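Local coordinates for putative decarboxylase involved in desferrioxamine biosynthesis (Erwinia amylovora, PDB 5O5C), which probably decarboxylates lysine with the help of pyridoxal 5'-phosphate, a step in the making of the siderophore desferrioxamine, at residues K105-L110 against E495-L500; M178-D183 against F341-K346; L214-I219 against G271-G276; C303-S308 against R312-G317; W389-V394 against M398-A403. All coordinates share one frame; numbering follows the deposited sequence.

Contact 1 (K105-L110 against E495-L500)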
# COMPACT_ATOMS: atom_id res chain seq x y z
N LYS B 105 -27.89 0.58 -5.89
CA LYS B 105 -28.35 -0.40 -4.91
C LYS B 105 -27.23 -1.15 -4.18
O LYS B 105 -27.51 -2.11 -3.42
CB LYS B 105 -29.37 -1.33 -5.56
CG LYS B 105 -30.67 -0.61 -5.91
CD LYS B 105 -31.55 -1.44 -6.86
CE LYS B 105 -33.01 -1.06 -6.92
NZ LYS B 105 -33.35 0.26 -6.39
N TYR B 106 -25.97 -0.70 -4.38
CA TYR B 106 -24.85 -1.07 -3.54
C TYR B 106 -24.84 -0.12 -2.36
O TYR B 106 -24.41 1.02 -2.49
CB TYR B 106 -23.47 -0.96 -4.25
CG TYR B 106 -22.39 -1.33 -3.27
CD1 TYR B 106 -22.14 -2.64 -3.01
CD2 TYR B 106 -21.75 -0.36 -2.47
CE1 TYR B 106 -21.26 -3.02 -2.04
CE2 TYR B 106 -20.81 -0.76 -1.52
CZ TYR B 106 -20.58 -2.11 -1.33
OH TYR B 106 -19.69 -2.64 -0.39
N VAL B 107 -25.28 -0.61 -1.22
CA VAL B 107 -25.45 0.21 -0.02
C VAL B 107 -24.89 -0.60 1.14
O VAL B 107 -25.51 -0.63 2.22
CB VAL B 107 -26.96 0.58 0.24
CG1 VAL B 107 -27.41 1.76 -0.62
CG2 VAL B 107 -27.88 -0.61 -0.01
N ALA B 108 -23.74 -1.25 0.93
CA ALA B 108 -23.19 -2.22 1.90
C ALA B 108 -22.08 -1.68 2.80
O ALA B 108 -22.39 -1.25 3.88
CB ALA B 108 -22.76 -3.49 1.22
N HIS B 109 -20.81 -1.76 2.38
CA HIS B 109 -19.64 -1.36 3.16
C HIS B 109 -19.22 0.04 2.74
O HIS B 109 -19.95 0.76 2.04
CB HIS B 109 -18.47 -2.34 2.91
CG HIS B 109 -18.74 -3.75 3.35
ND1 HIS B 109 -18.75 -4.12 4.68
CD2 HIS B 109 -18.93 -4.89 2.64
CE1 HIS B 109 -18.99 -5.42 4.77
NE2 HIS B 109 -19.11 -5.91 3.55
N LEU B 110 -18.02 0.43 3.15
CA LEU B 110 -17.46 1.74 2.85
C LEU B 110 -16.74 1.83 1.51
O LEU B 110 -15.59 2.35 1.44
CB LEU B 110 -16.57 2.19 3.99
CG LEU B 110 -17.37 2.56 5.25
CD1 LEU B 110 -16.49 2.63 6.48
CD2 LEU B 110 -18.04 3.90 5.08
N GLU B 495 -36.21 2.72 -0.73
CA GLU B 495 -37.51 2.04 -0.59
C GLU B 495 -37.46 0.64 -1.17
O GLU B 495 -37.91 -0.29 -0.55
CB GLU B 495 -38.67 2.79 -1.27
CG GLU B 495 -39.06 4.12 -0.68
CD GLU B 495 -40.10 4.82 -1.56
OE1 GLU B 495 -41.13 4.18 -1.87
OE2 GLU B 495 -39.89 5.98 -1.96
N ASP B 496 -36.89 0.51 -2.37
CA ASP B 496 -36.76 -0.80 -3.00
C ASP B 496 -36.06 -1.82 -2.09
O ASP B 496 -36.54 -2.97 -1.92
CB ASP B 496 -36.02 -0.67 -4.35
CG ASP B 496 -36.89 -0.09 -5.45
OD1 ASP B 496 -38.11 0.09 -5.25
OD2 ASP B 496 -36.39 0.17 -6.56
N VAL B 497 -34.94 -1.38 -1.49
CA VAL B 497 -34.01 -2.30 -0.78
C VAL B 497 -34.66 -2.69 0.54
O VAL B 497 -34.71 -3.87 0.91
CB VAL B 497 -32.59 -1.69 -0.60
CG1 VAL B 497 -31.63 -2.68 0.04
CG2 VAL B 497 -31.98 -1.27 -1.92
N ILE B 498 -35.25 -1.72 1.20
CA ILE B 498 -36.09 -1.99 2.36
C ILE B 498 -37.13 -3.07 2.05
O ILE B 498 -37.31 -3.93 2.88
CB ILE B 498 -36.79 -0.75 2.90
CG1 ILE B 498 -35.74 0.22 3.42
CG2 ILE B 498 -37.76 -1.15 4.01
CD1 ILE B 498 -36.29 1.57 3.83
N ALA B 499 -37.77 -3.02 0.88
CA ALA B 499 -38.83 -3.99 0.52
C ALA B 499 -38.27 -5.39 0.31
O ALA B 499 -38.91 -6.40 0.65
CB ALA B 499 -39.58 -3.54 -0.72
N LEU B 500 -37.09 -5.43 -0.30
CA LEU B 500 -36.30 -6.64 -0.43
C LEU B 500 -35.92 -7.25 0.93
O LEU B 500 -36.11 -8.44 1.17
CB LEU B 500 -35.04 -6.31 -1.23
CG LEU B 500 -34.43 -7.40 -2.07
CD1 LEU B 500 -35.45 -7.95 -3.05
CD2 LEU B 500 -33.22 -6.82 -2.80
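Lys105 and Asp496 supply the charged part of this contact. The ammonium group, NZ of Lys105, lies 3.0 Å from OD2 of Asp496 in a hydrogen-bonded salt bridge, approaching the anti lone pair of that oxygen, the one turned away from OD1. A long lysine, extended through chi2 and chi3, suits the place because its cation has to cross from the loop to an acidic helix surface. The last bond is twisted close to eclipsed (chi4 17°), which swings NZ aside at the end of the chain. Asp493, about a turn earlier on the same helix, is the stronger partner of NZ, so the cation is shared between two carboxylates.

The apolar part centres on Val497. Its two methyls divide the work: CG2 of Val497 lies 4.3 Å from CG in the aliphatic stem of Lys105, while CG1 of Val497 is 4.3 Å from CG2 of Val107. Both are loose van der Waals contacts, and both valines are buried, whereas Asp496 is exposed.

The contact joins the loop after helix 83-95 to the C-terminal helix 491-510, beside the four-stranded antiparallel sheet and away from the cofactor. The loop's backbone bonds to Val468 and Thr483, and Phe482 of strand 477-483 touches both Val107 and Val497. Ile498 and Leu500 pack the helix on helices 397-420 and 448-464.

Contact 2 (M178-D183 against F341-K346)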
# COMPACT_ATOMS: atom_id res chain seq x y z
N MET B 178 -0.15 4.46 16.34
CA MET B 178 0.19 3.78 17.57
C MET B 178 1.73 3.63 17.70
O MET B 178 2.25 3.59 18.81
CB MET B 178 -0.52 2.44 17.66
CG MET B 178 -2.04 2.52 17.60
SD MET B 178 -2.75 3.62 18.84
CE MET B 178 -2.28 2.91 20.33
N LEU B 179 2.44 3.61 16.57
CA LEU B 179 3.87 3.51 16.57
C LEU B 179 4.48 4.81 17.18
O LEU B 179 5.28 4.73 18.12
CB LEU B 179 4.39 3.24 15.17
CG LEU B 179 5.91 3.25 14.90
CD1 LEU B 179 6.75 2.34 15.76
CD2 LEU B 179 6.08 2.91 13.42
N LEU B 180 4.04 5.95 16.66
CA LEU B 180 4.43 7.24 17.16
C LEU B 180 4.01 7.41 18.61
O LEU B 180 4.82 7.86 19.40
CB LEU B 180 3.90 8.39 16.30
CG LEU B 180 4.79 8.78 15.14
CD1 LEU B 180 5.09 7.60 14.25
CD2 LEU B 180 4.20 9.89 14.29
N ALA B 181 2.79 7.04 18.99
CA ALA B 181 2.35 7.17 20.40
C ALA B 181 3.25 6.38 21.29
O ALA B 181 3.70 6.89 22.27
CB ALA B 181 0.92 6.72 20.61
N ARG B 182 3.45 5.11 20.97
CA ARG B 182 4.40 4.24 21.63
C ARG B 182 5.78 4.86 21.72
O ARG B 182 6.30 5.04 22.84
CB ARG B 182 4.51 2.88 20.93
CG ARG B 182 5.36 1.86 21.66
CD ARG B 182 5.71 0.68 20.76
NE ARG B 182 6.72 1.09 19.77
CZ ARG B 182 7.28 0.31 18.86
NH1 ARG B 182 6.97 -0.98 18.76
NH2 ARG B 182 8.18 0.82 18.05
N ASP B 183 6.40 5.16 20.56
CA ASP B 183 7.77 5.71 20.58
C ASP B 183 7.92 7.08 21.19
O ASP B 183 8.85 7.29 21.94
CB ASP B 183 8.46 5.68 19.23
CG ASP B 183 8.75 4.27 18.75
OD1 ASP B 183 8.26 3.31 19.34
OD2 ASP B 183 9.45 4.15 17.75
N PHE B 341 -1.89 9.87 6.55
CA PHE B 341 -1.66 9.97 8.00
C PHE B 341 -1.07 11.34 8.35
O PHE B 341 -0.14 11.78 7.71
CB PHE B 341 -0.68 8.88 8.40
CG PHE B 341 -0.27 8.96 9.82
CD1 PHE B 341 -1.18 8.68 10.80
CD2 PHE B 341 1.00 9.39 10.17
CE1 PHE B 341 -0.85 8.80 12.12
CE2 PHE B 341 1.35 9.48 11.51
CZ PHE B 341 0.41 9.21 12.48
N PHE B 342 -1.60 11.99 9.38
CA PHE B 342 -1.22 13.32 9.75
C PHE B 342 -0.75 13.39 11.19
O PHE B 342 -1.37 12.78 12.03
CB PHE B 342 -2.36 14.28 9.55
CG PHE B 342 -2.77 14.38 8.14
CD1 PHE B 342 -3.64 13.47 7.61
CD2 PHE B 342 -2.21 15.34 7.32
CE1 PHE B 342 -3.97 13.51 6.30
CE2 PHE B 342 -2.52 15.36 5.99
CZ PHE B 342 -3.40 14.45 5.47
N VAL B 343 0.30 14.19 11.43
CA VAL B 343 0.80 14.48 12.79
C VAL B 343 0.74 15.99 13.18
O VAL B 343 0.90 16.85 12.35
CB VAL B 343 2.21 13.98 12.99
CG1 VAL B 343 2.22 12.45 13.05
CG2 VAL B 343 3.18 14.51 11.94
N ARG B 344 0.53 16.28 14.45
CA ARG B 344 0.51 17.64 14.94
C ARG B 344 1.93 18.25 14.85
O ARG B 344 2.09 19.37 14.46
CB ARG B 344 0.01 17.65 16.37
CG ARG B 344 -0.18 19.00 16.97
CD ARG B 344 -0.79 18.97 18.37
NE ARG B 344 -1.27 20.31 18.58
CZ ARG B 344 -2.53 20.70 18.66
NH1 ARG B 344 -3.51 19.85 18.55
NH2 ARG B 344 -2.82 21.98 18.81
N ASP B 345 2.93 17.43 15.18
CA ASP B 345 4.33 17.80 15.28
C ASP B 345 5.22 16.86 14.48
O ASP B 345 5.46 15.72 14.87
CB ASP B 345 4.76 17.79 16.74
CG ASP B 345 6.24 18.22 16.92
OD1 ASP B 345 6.77 18.96 16.05
OD2 ASP B 345 6.87 17.77 17.91
N LYS B 346 5.75 17.38 13.39
CA LYS B 346 6.51 16.63 12.40
C LYS B 346 7.72 15.94 12.97
O LYS B 346 8.15 14.94 12.43
CB LYS B 346 6.92 17.51 11.20
CG LYS B 346 7.89 18.65 11.51
CD LYS B 346 8.57 19.18 10.25
CE LYS B 346 9.81 19.99 10.63
NZ LYS B 346 10.36 20.82 9.51
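Leu180 on helix 170-189 and Val343 at the end of strand 339-343 are the closest backbone pair, with CA atoms 9.2 Å apart, a separation that side chains alone bridge. One methyl does all the touching from the helix: CD2 of Leu180 lies 3.5 Å from CG1 of Val343, tighter than usual for two carbons, and the two side chains cross at about a right angle. The same methyl meets the Phe341 ring at its edge, near the ring plane, 4.0 Å from CE2 of Phe341. Alternation along the strand puts Phe341 and Val343 on one side of the sheet. The phenylalanine has CG anti to its own nitrogen (chi1 175°), and its ring extends toward Leu180 from the opposite direction.

Phe342, between them, faces the other way and packs on helix 140-156. The helix thus packs on a face of the seven-stranded mixed sheet of a fold type I pyridoxal phosphate enzyme, at its one antiparallel strand, 339-343, which lies between strands 163-167 and 323-327.

No polar bond crosses between the segments. Helix and sheet are held here by dispersion and by the burial of leucine, valine and phenylalanine, so the contact itself depends on fit of shape and not on directional bonds.

Contact 3 (L214-I219 against G271-G276). With PLP (pyridoxal-5'-phosphate), chain H.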
# COMPACT_ATOMS: atom_id res chain seq x y z
N LEU B 214 -16.47 0.29 19.69
CA LEU B 214 -16.82 0.42 18.28
C LEU B 214 -15.74 0.98 17.36
O LEU B 214 -16.06 1.39 16.21
CB LEU B 214 -18.09 1.27 18.13
CG LEU B 214 -19.29 0.85 18.95
CD1 LEU B 214 -20.42 1.84 18.79
CD2 LEU B 214 -19.81 -0.50 18.53
N SER B 215 -14.50 1.03 17.87
CA SER B 215 -13.27 1.36 17.13
C SER B 215 -13.03 0.35 16.08
O SER B 215 -13.40 -0.80 16.22
CB SER B 215 -12.02 1.25 18.02
OG SER B 215 -12.12 2.09 19.12
N HIS B 216 -12.29 0.76 15.05
CA HIS B 216 -11.92 -0.18 14.00
C HIS B 216 -10.86 -1.18 14.55
O HIS B 216 -10.02 -0.81 15.35
CB HIS B 216 -11.39 0.60 12.81
CG HIS B 216 -11.16 -0.27 11.61
ND1 HIS B 216 -9.93 -0.84 11.34
CD2 HIS B 216 -11.99 -0.67 10.62
CE1 HIS B 216 -10.04 -1.61 10.25
NE2 HIS B 216 -11.27 -1.48 9.78
N PHE B 217 -10.89 -2.44 14.11
CA PHE B 217 -9.99 -3.49 14.61
C PHE B 217 -8.50 -3.31 14.28
O PHE B 217 -7.66 -3.87 14.95
CB PHE B 217 -10.43 -4.90 14.20
CG PHE B 217 -9.90 -6.01 15.12
CD1 PHE B 217 -10.23 -6.02 16.48
CD2 PHE B 217 -9.05 -7.03 14.65
CE1 PHE B 217 -9.74 -7.02 17.33
CE2 PHE B 217 -8.57 -8.02 15.49
CZ PHE B 217 -8.92 -8.02 16.84
N SER B 218 -8.19 -2.48 13.28
CA SER B 218 -6.78 -2.04 13.00
C SER B 218 -5.97 -1.52 14.20
O SER B 218 -4.73 -1.81 14.28
CB SER B 218 -6.71 -1.06 11.81
OG SER B 218 -7.48 0.09 11.94
N ILE B 219 -6.64 -0.88 15.17
CA ILE B 219 -6.02 -0.46 16.44
C ILE B 219 -5.40 -1.62 17.22
O ILE B 219 -4.20 -1.61 17.47
CB ILE B 219 -6.97 0.36 17.35
CG1 ILE B 219 -7.51 1.63 16.65
CG2 ILE B 219 -6.27 0.73 18.66
CD1 ILE B 219 -6.48 2.48 15.93
N GLY B 271 -16.22 8.90 13.43
CA GLY B 271 -16.92 8.12 12.41
C GLY B 271 -16.63 6.65 12.55
O GLY B 271 -15.72 6.13 11.87
N THR B 272 -17.35 5.99 13.46
CA THR B 272 -17.19 4.57 13.62
C THR B 272 -17.67 3.86 12.36
O THR B 272 -18.60 4.33 11.68
CB THR B 272 -17.82 4.00 14.91
OG1 THR B 272 -19.24 4.02 14.87
CG2 THR B 272 -17.30 4.76 16.10
N THR B 273 -16.99 2.76 12.02
CA THR B 273 -17.26 2.01 10.79
C THR B 273 -18.71 1.54 10.67
O THR B 273 -19.28 1.64 9.61
CB THR B 273 -16.36 0.79 10.71
OG1 THR B 273 -15.00 1.23 10.92
CG2 THR B 273 -16.50 0.02 9.44
N ASP B 274 -19.29 1.01 11.74
CA ASP B 274 -20.66 0.54 11.72
C ASP B 274 -21.73 1.62 11.87
O ASP B 274 -22.68 1.58 11.13
CB ASP B 274 -20.87 -0.54 12.77
CG ASP B 274 -20.20 -1.90 12.40
OD1 ASP B 274 -20.05 -2.21 11.23
OD2 ASP B 274 -19.87 -2.71 13.28
N PHE B 275 -21.60 2.51 12.86
CA PHE B 275 -22.64 3.49 13.29
C PHE B 275 -22.42 4.89 12.71
O PHE B 275 -23.37 5.72 12.63
CB PHE B 275 -22.68 3.59 14.84
CG PHE B 275 -23.36 2.42 15.49
CD1 PHE B 275 -22.64 1.25 15.81
CD2 PHE B 275 -24.75 2.43 15.67
CE1 PHE B 275 -23.28 0.14 16.32
CE2 PHE B 275 -25.39 1.32 16.19
CZ PHE B 275 -24.66 0.16 16.50
N GLY B 276 -21.20 5.15 12.23
CA GLY B 276 -20.87 6.48 11.73
C GLY B 276 -20.84 7.52 12.84
O GLY B 276 -21.05 8.71 12.59
N1 PLP H . -10.50 3.27 10.56
C2 PLP H . -11.83 3.36 10.33
C2A PLP H . -12.69 4.27 11.16
C3 PLP H . -12.42 2.56 9.25
O3 PLP H . -13.76 2.61 8.97
C4 PLP H . -11.48 1.71 8.48
C4A PLP H . -11.95 0.81 7.41
C5 PLP H . -10.05 1.71 8.83
C6 PLP H . -9.65 2.49 9.89
C5A PLP H . -9.09 0.83 8.05
O4P PLP H . -9.00 1.48 6.77
P PLP H . -8.30 0.89 5.44
O1P PLP H . -9.23 -0.18 4.96
O2P PLP H . -8.31 2.06 4.49
O3P PLP H . -6.93 0.38 5.74
O HOH W 1 -14.63 1.76 13.73
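The pyridoxal phosphate pocket is built here from two loops, with His216 over the cofactor ring and Thr273 at its hydroxyl. The imidazole of His216 lies nearly parallel to the pyridine, with C5 of PLP under its centre and CD2 of His216 3.2 Å from C4 of PLP. A flat aromatic side chain suits this place because it can spread over the ring. Its rotation is held by a hydrogen bond of 2.7 Å between ND1 of His216 and OG of Ser218, a serine that also bonds to Asn174. At the edge of the imidazole, OG1 of Thr273 is 3.6 Å from CD2 of His216. With OG1 beside its own backbone nitrogen (chi1 -51°), OG1 of Thr273 and O3 of PLP are hydrogen-bonded at 2.7 Å.

A water ties the loops together, donating to O of Leu214 at 2.9 Å and accepting from N of Thr273 at 3.1 Å. Farther from the cofactor the contact is apolar: CD1 of Leu214 lies 3.8 Å from CD1 of Phe275, whose ring stacks on Tyr242 and meets His428 edge-to-face.

The two loops follow strands 207-212 and 262-269, parallel neighbours in the large sheet. Residues 214-219 lead into helix 218-225, Phe275 also touches strand 470-474, and Thr379 of the second subunit packs on His216.

Contact 4 (C303-S308 against R312-G317)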
# COMPACT_ATOMS: atom_id res chain seq x y z
N CYS B 303 -13.58 11.90 7.72
CA CYS B 303 -12.85 12.97 7.02
C CYS B 303 -13.67 13.64 5.88
O CYS B 303 -13.42 14.82 5.55
CB CYS B 303 -11.52 12.42 6.43
SG CYS B 303 -11.88 11.04 5.35
N GLY B 304 -14.70 12.96 5.37
CA GLY B 304 -15.60 13.59 4.40
C GLY B 304 -16.17 14.94 4.87
O GLY B 304 -16.44 15.80 4.08
N LEU B 305 -16.30 15.13 6.17
CA LEU B 305 -16.86 16.36 6.72
C LEU B 305 -15.91 17.56 6.62
O LEU B 305 -16.36 18.71 6.78
CB LEU B 305 -17.30 16.13 8.16
CG LEU B 305 -18.38 15.11 8.43
CD1 LEU B 305 -18.55 14.90 9.92
CD2 LEU B 305 -19.68 15.55 7.77
N LEU B 306 -14.62 17.30 6.32
CA LEU B 306 -13.64 18.36 6.11
C LEU B 306 -13.93 19.20 4.91
O LEU B 306 -13.40 20.32 4.79
CB LEU B 306 -12.21 17.79 5.97
CG LEU B 306 -11.62 17.06 7.15
CD1 LEU B 306 -10.26 16.52 6.75
CD2 LEU B 306 -11.51 17.95 8.38
N VAL B 307 -14.76 18.68 4.00
CA VAL B 307 -15.23 19.43 2.81
C VAL B 307 -16.70 19.86 2.82
O VAL B 307 -17.16 20.40 1.82
CB VAL B 307 -14.94 18.67 1.49
CG1 VAL B 307 -13.45 18.68 1.20
CG2 VAL B 307 -15.47 17.26 1.47
N SER B 308 -17.41 19.71 3.93
CA SER B 308 -18.83 20.08 4.00
C SER B 308 -18.99 21.51 4.50
O SER B 308 -18.47 21.87 5.58
CB SER B 308 -19.60 19.11 4.89
OG SER B 308 -20.99 19.43 4.96
N ARG B 312 -18.97 20.55 8.65
CA ARG B 312 -17.57 20.66 9.18
C ARG B 312 -17.49 20.85 10.71
O ARG B 312 -16.63 20.22 11.39
CB ARG B 312 -16.88 21.81 8.44
CG ARG B 312 -15.38 21.98 8.56
CD ARG B 312 -14.98 23.10 7.59
NE ARG B 312 -15.20 22.72 6.18
CZ ARG B 312 -15.47 23.54 5.16
NH1 ARG B 312 -15.60 24.84 5.33
NH2 ARG B 312 -15.65 23.03 3.94
N PRO B 313 -18.38 21.73 11.28
CA PRO B 313 -18.40 21.85 12.75
C PRO B 313 -18.61 20.56 13.50
O PRO B 313 -18.21 20.47 14.66
CB PRO B 313 -19.53 22.85 13.02
CG PRO B 313 -19.47 23.74 11.83
CD PRO B 313 -19.15 22.83 10.67
N ARG B 314 -19.17 19.53 12.86
CA ARG B 314 -19.37 18.27 13.55
C ARG B 314 -18.05 17.50 13.84
O ARG B 314 -18.08 16.51 14.58
CB ARG B 314 -20.40 17.40 12.81
CG ARG B 314 -21.79 18.05 12.73
CD ARG B 314 -22.64 17.45 11.63
NE ARG B 314 -22.87 16.05 11.88
CZ ARG B 314 -23.22 15.14 10.98
NH1 ARG B 314 -23.38 15.41 9.70
NH2 ARG B 314 -23.40 13.91 11.39
N LEU B 315 -16.96 17.92 13.21
CA LEU B 315 -15.60 17.42 13.51
C LEU B 315 -14.79 18.32 14.46
O LEU B 315 -13.64 17.99 14.80
CB LEU B 315 -14.81 17.18 12.22
CG LEU B 315 -15.12 15.96 11.33
CD1 LEU B 315 -14.11 15.89 10.21
CD2 LEU B 315 -15.22 14.66 12.12
N ALA B 316 -15.37 19.41 14.96
CA ALA B 316 -14.64 20.29 15.92
C ALA B 316 -14.07 19.54 17.13
O ALA B 316 -14.73 18.71 17.77
CB ALA B 316 -15.50 21.48 16.33
N GLY B 317 -12.80 19.81 17.42
CA GLY B 317 -12.03 19.04 18.37
C GLY B 317 -10.98 18.16 17.67
O GLY B 317 -10.06 17.70 18.33
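The carbonyl oxygen of Leu306 takes bonds from two arginines. NE of Arg312 donates to O of Leu306 over 3.3 Å, a weak bond bent to 133° at the hydrogen, while Arg155 of helix 140-156 gives its NH1 to the same oxygen. Two like charges come close here, and the shared acceptor may partly offset their repulsion. Arg312 gets there by starting extended and then bending at chi3 (-66°), which lays the guanidinium beside the backbone of residues 306-308. One of its faces is covered by O of Ser308, 3.2 Å above the plane and offset toward the rim.

The backbones are also in touch. N of Arg312 makes a weak hydrogen bond of 3.4 Å to O of Ser308, and CA of Arg312 makes a bent C-H...O contact of 3.3 Å with O of Leu305. That carbonyl also accepts the amide of Ser308 at the end of the first 3-10 segment. The hydroxyl of Ser308 turns to Asp405 of helix 397-420 and to the amide of His311, as a small polar side chain at a bend can.

Leucines fill the interior of the turn. CD1 of Leu315 lies 3.8 Å from CB of Leu305 and 3.8 Å from CD2 of Leu306, and the side chains of Leu306 and Leu315 cross at about a right angle.

Two short 3-10 segments thus fold against each other across a compact reversal. They belong to the connection between parallel strands 294-299 and 323-327, part of the seven-stranded mixed sheet, with one antiparallel strand, characteristic of the large domain of fold type I pyridoxal phosphate enzymes.

Contact 5 (W389-V394 against M398-A403)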
# COMPACT_ATOMS: atom_id res chain seq x y z
N TRP B 389 -5.12 15.49 -6.10
CA TRP B 389 -4.65 16.70 -6.74
C TRP B 389 -5.46 17.06 -7.96
O TRP B 389 -5.90 18.25 -8.13
CB TRP B 389 -3.17 16.60 -7.08
CG TRP B 389 -2.57 17.92 -7.09
CD1 TRP B 389 -2.11 18.65 -6.00
CD2 TRP B 389 -2.39 18.74 -8.21
NE1 TRP B 389 -1.66 19.88 -6.40
CE2 TRP B 389 -1.83 19.96 -7.75
CE3 TRP B 389 -2.68 18.58 -9.57
CZ2 TRP B 389 -1.49 20.99 -8.61
CZ3 TRP B 389 -2.38 19.57 -10.40
CH2 TRP B 389 -1.77 20.79 -9.93
N LEU B 390 -5.66 16.07 -8.83
CA LEU B 390 -6.49 16.32 -10.00
C LEU B 390 -7.97 16.48 -9.66
O LEU B 390 -8.67 17.20 -10.36
CB LEU B 390 -6.29 15.31 -11.12
CG LEU B 390 -4.89 15.33 -11.78
CD1 LEU B 390 -4.71 14.08 -12.61
CD2 LEU B 390 -4.57 16.53 -12.63
N THR B 391 -8.47 15.86 -8.60
CA THR B 391 -9.85 16.07 -8.21
C THR B 391 -10.08 17.53 -7.83
O THR B 391 -11.02 18.16 -8.35
CB THR B 391 -10.30 15.11 -7.10
OG1 THR B 391 -10.27 13.74 -7.58
CG2 THR B 391 -11.67 15.45 -6.64
N LEU B 392 -9.24 18.07 -6.97
CA LEU B 392 -9.40 19.46 -6.54
C LEU B 392 -9.22 20.45 -7.70
O LEU B 392 -10.01 21.42 -7.87
CB LEU B 392 -8.42 19.72 -5.42
CG LEU B 392 -8.72 18.86 -4.19
CD1 LEU B 392 -7.53 18.59 -3.33
CD2 LEU B 392 -9.85 19.49 -3.42
N ARG B 393 -8.22 20.18 -8.54
CA ARG B 393 -7.94 21.01 -9.67
C ARG B 393 -9.13 21.06 -10.66
O ARG B 393 -9.53 22.16 -11.07
CB ARG B 393 -6.64 20.58 -10.34
CG ARG B 393 -6.21 21.51 -11.49
CD ARG B 393 -5.92 22.94 -11.04
NE ARG B 393 -5.10 22.93 -9.81
CZ ARG B 393 -5.18 23.80 -8.81
NH1 ARG B 393 -6.02 24.84 -8.84
NH2 ARG B 393 -4.41 23.62 -7.74
N VAL B 394 -9.71 19.89 -10.97
CA VAL B 394 -10.74 19.80 -12.00
C VAL B 394 -12.08 20.14 -11.36
O VAL B 394 -12.73 21.05 -11.78
CB VAL B 394 -10.83 18.40 -12.65
CG1 VAL B 394 -12.04 18.29 -13.58
CG2 VAL B 394 -9.58 18.07 -13.41
N MET B 398 -15.66 22.16 -3.35
CA MET B 398 -17.10 22.29 -3.05
C MET B 398 -17.93 21.24 -3.80
O MET B 398 -19.02 20.85 -3.34
CB MET B 398 -17.64 23.71 -3.34
CG MET B 398 -19.10 23.92 -2.88
SD MET B 398 -19.79 22.88 -1.52
CE MET B 398 -21.22 23.85 -1.07
N ALA B 399 -17.44 20.77 -4.93
CA ALA B 399 -18.08 19.63 -5.59
C ALA B 399 -18.05 18.38 -4.67
O ALA B 399 -19.01 17.66 -4.63
CB ALA B 399 -17.43 19.35 -6.92
N LEU B 400 -16.97 18.15 -3.92
CA LEU B 400 -16.91 17.01 -2.99
C LEU B 400 -17.87 17.13 -1.79
O LEU B 400 -18.50 16.16 -1.37
CB LEU B 400 -15.46 16.80 -2.52
CG LEU B 400 -14.46 16.38 -3.62
CD1 LEU B 400 -13.02 16.45 -3.15
CD2 LEU B 400 -14.75 14.98 -4.04
N GLY B 401 -17.94 18.33 -1.26
CA GLY B 401 -18.80 18.67 -0.14
C GLY B 401 -20.26 18.59 -0.49
O GLY B 401 -21.05 18.23 0.37
N ASN B 402 -20.60 18.96 -1.73
CA ASN B 402 -21.97 18.88 -2.24
C ASN B 402 -22.44 17.45 -2.28
O ASN B 402 -23.55 17.16 -1.85
CB ASN B 402 -22.14 19.49 -3.65
CG ASN B 402 -22.05 21.01 -3.67
OD1 ASN B 402 -22.31 21.67 -2.67
ND2 ASN B 402 -21.63 21.56 -4.82
N ALA B 403 -21.60 16.59 -2.84
CA ALA B 403 -21.83 15.15 -2.83
C ALA B 403 -21.99 14.61 -1.42
O ALA B 403 -22.96 13.94 -1.15
CB ALA B 403 -20.68 14.44 -3.50
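The side chains of Thr391 and Leu400 cross at about a right angle where two consecutive helices, 385-394 and 397-420, pack across the short break between them. The pair belongs to the fold type I framework of this decarboxylase. CA atoms of Leu392 and Leu400 are 8.7 Å apart, the nearest across the contact, so side chains must bridge the gap.

Threonine suits the place because its two branches have different tasks. With OG1 placed beside the backbone nitrogen (chi1 -65°), the hydroxyl bonds back to the carbonyl of Lys387, one turn earlier in the helix, and also to Gln334. The methyl CG2 is thereby anti to the backbone nitrogen and turned to the forked end of Leu400. This lets a polar residue sit in a buried, apolar contact with its hydroxyl satisfied.

Leu392 adds to the packing from one residue further along. It leaves its backbone alongside the other helix, and its branched end brings CD2 of Leu392 to 4.4 Å from CD1 of Leu400. Leu400 also touches Phe333, while Leu392 also touches Trp151 of helix 140-156 and Leu76 of the second subunit. Nearby, Arg393 forms a salt bridge with Glu89 of the second subunit.

The closest approach is of methyl to methyl: CG2 of Thr391 stands 3.9 Å from CD1 and 4.1 Å from CD2 of Leu400.

In the fold
Contact 3 carries the cofactor, and the others are spread around it. Contact 1 reaches the same pocket through Leu110, whose CD1 packs 3.9 Å from CG2 of Thr273 in contact 3, although the two centres are 21 Å apart. Contact 4 lies closer, its centre 17 Å from that of contact 3, and the side chain of Leu315 is about 11 Å from the bound cofactor. It meets contact 5 directly, CG2 of Val307 lying 3.8 Å from N of Gly401. Contact 2, about 11 Å from the cofactor at Phe341, sits 38 Å from contact 1, centre to centre, across the chain's middle. Along the sequence, contact 1 encloses all the rest.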